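Polyketide synthase (Lyngbya majuscula 19L, PDB 3QIT) is a decarboxylating thioesterase domain that forms the terminal alkene at the end of curacin A biosynthesis. Local coordinates at residues I273-A276 against A277-A280. Residues are numbered along the deposited sequence; the frame is centred on the assembly and turned at random.
Sequences IDAA and AALA
A275 and A276 each hand a backbone carbonyl to the first turn of helix 276-284. L279 N donates to A275 O at 2.8 Å. The N-H points well at the oxygen (161°), and the donor lies nearly on the line of the carbonyl bond. A280 N donates to A276 O at 2.9 Å, with the donor tilted 18° from the carbonyl plane. Both bonds have the i to i+4 spacing of an alpha-helix.

Apolar contact is slight. A275 CB sits 4.3 Å from A278 CB, methyl against methyl, at the start of the helix. L279 CB passes 3.5 Å from A275 O, close to the bond its own amide makes. With CG anti to the backbone N (chi1 -177°), the side chain of L279 packs on V45 of helix 43-51 and L265 of strand 261-265. A276 also packs on helix 43-51, at E44 and V45, while A280 meets P48 there.

The backbone of A275 is not helical and separates helix 271-274 from the next helix. Before this break, both carboxylate oxygens of D274 are held, by S176 OG and by the N of G268, which adjoins H269, the probable histidine of a Ser-His-Glu triad. The arrangement is a helix N-terminus with A275 as N-cap residue, opening the last helix of the chain, which comes after strand 261-265 and the short helix 271-274 in the alpha/beta hydrolase fold.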
ATOM      1  N   ILE B 273     -21.456  -8.904 -19.360  1.00 17.58           N
ATOM      2  CA  ILE B 273     -21.948 -10.212 -19.777  1.00 16.44           C
ATOM      3  C   ILE B 273     -23.414 -10.088 -20.236  1.00 21.64           C
ATOM      4  O   ILE B 273     -23.774 -10.581 -21.320  1.00 26.68           O
ATOM      5  CB  ILE B 273     -21.849 -11.252 -18.631  1.00 18.87           C
ATOM      6  CG1 ILE B 273     -20.431 -11.259 -18.036  1.00 24.28           C
ATOM      7  CG2 ILE B 273     -22.286 -12.644 -19.110  1.00 24.81           C
ATOM      8  CD1 ILE B 273     -19.325 -11.493 -19.038  1.00 21.46           C
ATOM      9  N   ASP B 274     -24.227  -9.412 -19.425  1.00 22.43           N
ATOM     10  CA  ASP B 274     -25.692  -9.312 -19.617  1.00 23.73           C
ATOM     11  C   ASP B 274     -26.072  -8.561 -20.887  1.00 25.87           C
ATOM     12  O   ASP B 274     -27.088  -8.853 -21.514  1.00 25.92           O
ATOM     13  CB  ASP B 274     -26.337  -8.526 -18.460  1.00 25.83           C
ATOM     14  CG  ASP B 274     -26.436  -9.319 -17.168  1.00 31.62           C
ATOM     15  OD1 ASP B 274     -25.839 -10.412 -17.068  1.00 28.80           O
ATOM     16  OD2 ASP B 274     -27.114  -8.820 -16.242  1.00 32.67           O
ATOM     17  N   ALA B 275     -25.272  -7.560 -21.229  1.00 21.28           N
ATOM     18  CA  ALA B 275     -25.619  -6.591 -22.289  1.00 22.07           C
ATOM     19  C   ALA B 275     -24.376  -6.263 -23.125  1.00 18.10           C
ATOM     20  O   ALA B 275     -24.135  -5.099 -23.480  1.00 20.12           O
ATOM     21  CB  ALA B 275     -26.165  -5.319 -21.643  1.00 22.32           C
ATOM     22  N   ALA B 276     -23.586  -7.293 -23.411  1.00 19.41           N
ATOM     23  CA  ALA B 276     -22.254  -7.095 -24.009  1.00 23.90           C
ATOM     24  C   ALA B 276     -22.343  -6.379 -25.364  1.00 23.53           C
ATOM     25  O   ALA B 276     -21.614  -5.414 -25.607  1.00 20.67           O
ATOM     26  CB  ALA B 276     -21.537  -8.415 -24.142  1.00 22.63           C
ATOM     27  N   ALA B 277     -23.236  -6.841 -26.239  1.00 26.19           N
ATOM     28  CA  ALA B 277     -23.367  -6.211 -27.565  1.00 24.98           C
ATOM     29  C   ALA B 277     -23.788  -4.745 -27.435  1.00 25.89           C
ATOM     30  O   ALA B 277     -23.272  -3.874 -28.143  1.00 21.89           O
ATOM     31  CB  ALA B 277     -24.352  -6.970 -28.430  1.00 28.16           C
ATOM     32  N   ALA B 278     -24.743  -4.478 -26.543  1.00 25.82           N
ATOM     33  CA  ALA B 278     -25.219  -3.110 -26.314  1.00 22.52           C
ATOM     34  C   ALA B 278     -24.121  -2.211 -25.778  1.00 25.40           C
ATOM     35  O   ALA B 278     -24.007  -1.038 -26.169  1.00 20.74           O
ATOM     36  CB  ALA B 278     -26.443  -3.102 -25.372  1.00 23.98           C
ATOM     37  N   LEU B 279     -23.308  -2.744 -24.853  1.00 19.78           N
ATOM     38  CA  LEU B 279     -22.199  -1.987 -24.339  1.00 19.91           C
ATOM     39  C   LEU B 279     -21.152  -1.695 -25.433  1.00 20.37           C
ATOM     40  O   LEU B 279     -20.664  -0.578 -25.542  1.00 19.82           O
ATOM     41  CB  LEU B 279     -21.591  -2.715 -23.122  1.00 20.14           C
ATOM     42  CG  LEU B 279     -20.443  -2.007 -22.427  1.00 21.69           C
ATOM     43  CD1 LEU B 279     -20.783  -0.565 -22.037  1.00 21.76           C
ATOM     44  CD2 LEU B 279     -20.083  -2.872 -21.181  1.00 19.71           C
ATOM     45  N   ALA B 280     -20.842  -2.679 -26.274  1.00 17.92           N
ATOM     46  CA  ALA B 280     -19.914  -2.445 -27.378  1.00 20.16           C
ATOM     47  C   ALA B 280     -20.452  -1.330 -28.276  1.00 19.37           C
ATOM     48  O   ALA B 280     -19.699  -0.440 -28.701  1.00 21.08           O
ATOM     49  CB  ALA B 280     -19.710  -3.717 -28.181  1.00 22.95           C
TER